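Local coordinates for protein cytochrome P450 (Zobellia galactanivorans, PDB 6G5O) that belongs to the cytochrome P450 family of haem proteins and holds protoporphyrin IX with its iron in a largely helical fold, at residues L137-P142 with L216-G221. Sequence-based numbering, arbitrary orientation.
Sequences LLLNTP and LTFAGG. With HEM (protoporphyrin IX containing Fe), chain C.
Leu139 and Thr217, 9.4 Å apart at their CA atoms, are the nearest CA pair of segments 137-142 and 216-221, which set the last turn of helix 122-139 against helix 207-220, the first half of the distal helix that crosses over the haem in the cytochrome P450 fold and continues as helix 223-238. At that distance only side chains bridge the gap. Leu139 sends its branched end across: CD1 reaches Thr217 CG2 at 4.3 Å, while CD2 comes obliquely onto the Phe218 ring, 3.7 Å from CZ, the two side chains crossing at about a right angle. Phenylalanine suits this place because its ring also packs edge-to-face with Trp149 and touches helix 169-185. Thr217 can sit in this apolar surrounding because OG1, held beside its own backbone N (chi1 -62°), hydrogen-bonds to Val213 O one turn back; that rotation leaves the methyl to meet Leu139 and haem CBC. Leu138 reaches the same vinyl carbon, CD2 lying 3.5 Å from CBC, and so brings helix 122-139 to the cofactor. A Schellman motif closes that helix at Asn140, whose positive phi asparagine tolerates well. Gly221 suits its place, since Gly221 CA lies 3.2 Å from HEM CMC and leaves little room for a side chain. Beside it Gly220 O accepts a 2.8 Å hydrogen bond from the water that ligates the iron at 2.2 Å.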
ATOM      1  N   LEU A 137     -16.745   0.006   2.491  1.00 21.49           N
ATOM      2  CA  LEU A 137     -17.173   1.025   1.522  1.00 22.01           C
ATOM      3  C   LEU A 137     -16.643   0.761   0.118  1.00 20.12           C
ATOM      4  O   LEU A 137     -17.372   0.909  -0.841  1.00 21.35           O
ATOM      5  CB  LEU A 137     -16.740   2.445   1.923  1.00 23.16           C
ATOM      6  CG  LEU A 137     -17.116   2.862   3.362  1.00 23.25           C
ATOM      7  CD1 LEU A 137     -16.564   4.220   3.740  1.00 24.29           C
ATOM      8  CD2 LEU A 137     -18.628   2.833   3.542  1.00 24.21           C
ATOM      9  N   LEU A 138     -15.380   0.426  -0.002  1.00 21.00           N
ATOM     10  CA  LEU A 138     -14.804   0.152  -1.321  1.00 24.65           C
ATOM     11  C   LEU A 138     -15.478  -1.067  -1.966  1.00 23.19           C
ATOM     12  O   LEU A 138     -15.792  -1.044  -3.155  1.00 20.84           O
ATOM     13  CB  LEU A 138     -13.291  -0.088  -1.235  1.00 26.31           C
ATOM     14  CG  LEU A 138     -12.538  -0.181  -2.562  1.00 28.21           C
ATOM     15  CD1 LEU A 138     -12.442   1.163  -3.291  1.00 28.71           C
ATOM     16  CD2 LEU A 138     -11.156  -0.774  -2.360  1.00 26.98           C
ATOM     17  N   LEU A 139     -15.687  -2.100  -1.163  1.00 22.73           N
ATOM     18  CA  LEU A 139     -16.293  -3.328  -1.611  1.00 25.39           C
ATOM     19  C   LEU A 139     -17.829  -3.265  -1.686  1.00 26.67           C
ATOM     20  O   LEU A 139     -18.443  -4.090  -2.370  1.00 23.47           O
ATOM     21  CB  LEU A 139     -15.853  -4.469  -0.723  1.00 24.94           C
ATOM     22  CG  LEU A 139     -14.641  -5.284  -1.135  1.00 25.64           C
ATOM     23  CD1 LEU A 139     -13.515  -4.374  -1.499  1.00 27.86           C
ATOM     24  CD2 LEU A 139     -14.259  -6.221   0.001  1.00 26.25           C
ATOM     25  N   ASN A 140     -18.426  -2.280  -0.999  1.00 29.81           N
ATOM     26  CA  ASN A 140     -19.877  -2.112  -0.926  1.00 32.91           C
ATOM     27  C   ASN A 140     -20.548  -3.381  -0.370  1.00 34.51           C
ATOM     28  O   ASN A 140     -21.520  -3.886  -0.943  1.00 35.56           O
ATOM     29  CB  ASN A 140     -20.462  -1.727  -2.295  1.00 35.60           C
ATOM     30  CG  ASN A 140     -21.911  -1.253  -2.207  1.00 37.38           C
ATOM     31  OD1 ASN A 140     -22.326  -0.682  -1.207  1.00 36.39           O
ATOM     32  ND2 ASN A 140     -22.676  -1.495  -3.256  1.00 32.36           N
ATOM     33  N   THR A 141     -19.958  -3.900   0.712  1.00 33.20           N
ATOM     34  CA  THR A 141     -20.509  -4.963   1.518  1.00 35.85           C
ATOM     35  C   THR A 141     -21.158  -4.369   2.790  1.00 37.63           C
ATOM     36  O   THR A 141     -20.903  -3.218   3.175  1.00 38.17           O
ATOM     37  CB  THR A 141     -19.425  -5.952   2.020  1.00 37.26           C
ATOM     38  OG1 THR A 141     -18.495  -5.275   2.877  1.00 40.78           O
ATOM     39  CG2 THR A 141     -18.671  -6.575   0.912  1.00 37.04           C
ATOM     40  N   PRO A 142     -21.979  -5.171   3.463  1.00 38.02           N
ATOM     41  CA  PRO A 142     -22.463  -4.709   4.769  1.00 37.60           C
ATOM     42  C   PRO A 142     -21.314  -4.370   5.757  1.00 36.06           C
ATOM     43  O   PRO A 142     -20.277  -5.048   5.808  1.00 33.51           O
ATOM     44  CB  PRO A 142     -23.291  -5.903   5.288  1.00 37.15           C
ATOM     45  CG  PRO A 142     -23.671  -6.690   4.044  1.00 40.71           C
ATOM     46  CD  PRO A 142     -22.561  -6.476   3.043  1.00 38.31           C
ATOM     47  N   LEU A 216      -6.046  -9.931  -4.785  1.00 27.00           N
ATOM     48  CA  LEU A 216      -5.155  -8.800  -4.912  1.00 26.41           C
ATOM     49  C   LEU A 216      -5.652  -7.610  -4.147  1.00 26.13           C
ATOM     50  O   LEU A 216      -4.887  -6.948  -3.491  1.00 24.85           O
ATOM     51  CB  LEU A 216      -4.994  -8.417  -6.365  1.00 28.45           C
ATOM     52  CG  LEU A 216      -4.314  -7.080  -6.672  1.00 28.87           C
ATOM     53  CD1 LEU A 216      -2.848  -7.064  -6.218  1.00 30.05           C
ATOM     54  CD2 LEU A 216      -4.473  -6.809  -8.177  1.00 30.42           C
ATOM     55  N   THR A 217      -6.936  -7.344  -4.257  1.00 25.49           N
ATOM     56  CA  THR A 217      -7.556  -6.230  -3.562  1.00 27.39           C
ATOM     57  C   THR A 217      -7.464  -6.319  -2.014  1.00 31.23           C
ATOM     58  O   THR A 217      -7.154  -5.319  -1.349  1.00 26.57           O
ATOM     59  CB  THR A 217      -9.013  -6.079  -4.032  1.00 24.93           C
ATOM     60  OG1 THR A 217      -9.005  -5.785  -5.434  1.00 22.62           O
ATOM     61  CG2 THR A 217      -9.701  -4.981  -3.316  1.00 25.52           C
ATOM     62  N   PHE A 218      -7.751  -7.496  -1.447  1.00 31.96           N
ATOM     63  CA  PHE A 218      -7.573  -7.720  -0.009  1.00 30.21           C
ATOM     64  C   PHE A 218      -6.129  -7.613   0.423  1.00 31.12           C
ATOM     65  O   PHE A 218      -5.829  -6.997   1.460  1.00 33.05           O
ATOM     66  CB  PHE A 218      -8.087  -9.088   0.439  1.00 29.07           C
ATOM     67  CG  PHE A 218      -9.530  -9.092   0.761  1.00 28.27           C
ATOM     68  CD1 PHE A 218     -10.458  -9.297  -0.228  1.00 26.40           C
ATOM     69  CD2 PHE A 218      -9.962  -8.825   2.052  1.00 26.40           C
ATOM     70  CE1 PHE A 218     -11.817  -9.268   0.077  1.00 27.27           C
ATOM     71  CE2 PHE A 218     -11.320  -8.825   2.367  1.00 26.61           C
ATOM     72  CZ  PHE A 218     -12.253  -9.044   1.375  1.00 27.30           C
ATOM     73  N   ALA A 219      -5.229  -8.187  -0.355  1.00 30.17           N
ATOM     74  CA  ALA A 219      -3.835  -8.225   0.063  1.00 30.00           C
ATOM     75  C   ALA A 219      -3.065  -6.900  -0.121  1.00 30.29           C
ATOM     76  O   ALA A 219      -2.196  -6.573   0.682  1.00 37.62           O
ATOM     77  CB  ALA A 219      -3.107  -9.352  -0.660  1.00 31.25           C
ATOM     78  N   GLY A 220      -3.346  -6.173  -1.201  1.00 29.07           N
ATOM     79  CA  GLY A 220      -2.575  -4.997  -1.560  1.00 28.29           C
ATOM     80  C   GLY A 220      -2.863  -3.796  -0.663  1.00 28.19           C
ATOM     81  O   GLY A 220      -2.045  -2.906  -0.549  1.00 31.04           O
ATOM     82  N   GLY A 221      -4.037  -3.755  -0.065  1.00 27.19           N
ATOM     83  CA  GLY A 221      -4.430  -2.661   0.764  1.00 28.94           C
ATOM     84  C   GLY A 221      -4.389  -2.904   2.263  1.00 30.47           C
ATOM     85  O   GLY A 221      -4.806  -2.037   3.032  1.00 28.26           O
TER
HETATM   86  CHA HEM C 401      -0.353  -1.520  -7.048  1.00 18.88           C
HETATM   87  CHB HEM C 401       1.407   0.784  -3.185  1.00 19.82           C
HETATM   88  CHC HEM C 401      -2.942   0.709  -1.118  1.00 20.18           C
HETATM   89  CHD HEM C 401      -4.536  -2.105  -4.648  1.00 19.21           C
HETATM   90  C1A HEM C 401       0.490  -0.864  -6.180  1.00 19.44           C
HETATM   91  C2A HEM C 401       1.866  -0.589  -6.430  1.00 20.26           C
HETATM   92  C3A HEM C 401       2.325   0.051  -5.365  1.00 19.80           C
HETATM   93  C4A HEM C 401       1.285   0.183  -4.418  1.00 21.18           C
HETATM   94  CMA HEM C 401       3.728   0.544  -5.231  1.00 22.17           C
HETATM   95  CAA HEM C 401       2.695  -0.886  -7.679  1.00 23.75           C
HETATM   96  CBA HEM C 401       3.043  -2.365  -7.725  1.00 26.26           C
HETATM   97  CGA HEM C 401       3.777  -2.717  -9.000  1.00 30.25           C
HETATM   98  O1A HEM C 401       3.763  -3.881  -9.389  1.00 30.69           O
HETATM   99  O2A HEM C 401       4.385  -1.879  -9.689  1.00 30.72           O
HETATM  100  C1B HEM C 401       0.370   0.962  -2.291  1.00 18.35           C
HETATM  101  C2B HEM C 401       0.517   1.751  -1.132  1.00 19.74           C
HETATM  102  C3B HEM C 401      -0.709   1.728  -0.508  1.00 20.87           C
HETATM  103  C4B HEM C 401      -1.591   0.898  -1.387  1.00 19.42           C
HETATM  104  CMB HEM C 401       1.776   2.413  -0.660  1.00 20.54           C
HETATM  105  CAB HEM C 401      -1.228   2.373   0.695  1.00 22.72           C
HETATM  106  CBB HEM C 401      -0.621   3.319   1.386  1.00 25.57           C
HETATM  107  C1C HEM C 401      -3.776  -0.058  -1.890  1.00 20.54           C
HETATM  108  C2C HEM C 401      -5.073  -0.433  -1.545  1.00 20.90           C
HETATM  109  C3C HEM C 401      -5.518  -1.286  -2.524  1.00 21.01           C
HETATM  110  C4C HEM C 401      -4.469  -1.388  -3.474  1.00 20.55           C
HETATM  111  CMC HEM C 401      -5.848   0.011  -0.345  1.00 22.16           C
HETATM  112  CAC HEM C 401      -6.834  -1.926  -2.645  1.00 22.33           C
HETATM  113  CBC HEM C 401      -7.863  -1.836  -1.808  1.00 22.76           C
HETATM  114  C1D HEM C 401      -3.514  -2.108  -5.612  1.00 18.24           C
HETATM  115  C2D HEM C 401      -3.676  -2.782  -6.912  1.00 19.17           C
HETATM  116  C3D HEM C 401      -2.535  -2.612  -7.600  1.00 19.33           C
HETATM  117  C4D HEM C 401      -1.653  -1.876  -6.687  1.00 18.33           C
HETATM  118  CMD HEM C 401      -4.923  -3.462  -7.366  1.00 17.99           C
HETATM  119  CAD HEM C 401      -2.231  -3.124  -8.996  1.00 20.49           C
HETATM  120  CBD HEM C 401      -2.406  -2.101 -10.130  1.00 19.58           C
HETATM  121  CGD HEM C 401      -2.141  -2.755 -11.500  1.00 21.83           C
HETATM  122  O1D HEM C 401      -1.563  -3.896 -11.581  1.00 25.16           O
HETATM  123  O2D HEM C 401      -2.485  -2.198 -12.599  1.00 20.64           O
HETATM  124  NA  HEM C 401       0.158  -0.422  -4.909  1.00 19.16           N
HETATM  125  NB  HEM C 401      -0.867   0.474  -2.397  1.00 18.67           N
HETATM  126  NC  HEM C 401      -3.397  -0.657  -3.039  1.00 18.91           N
HETATM  127  ND  HEM C 401      -2.299  -1.585  -5.547  1.00 19.42           N
HETATM  128 FE   HEM C 401      -1.604  -0.596  -4.066  1.00 22.50          FE
HETATM  129  O   HOH W   1      -0.717  -2.354  -2.978  1.00 32.98           O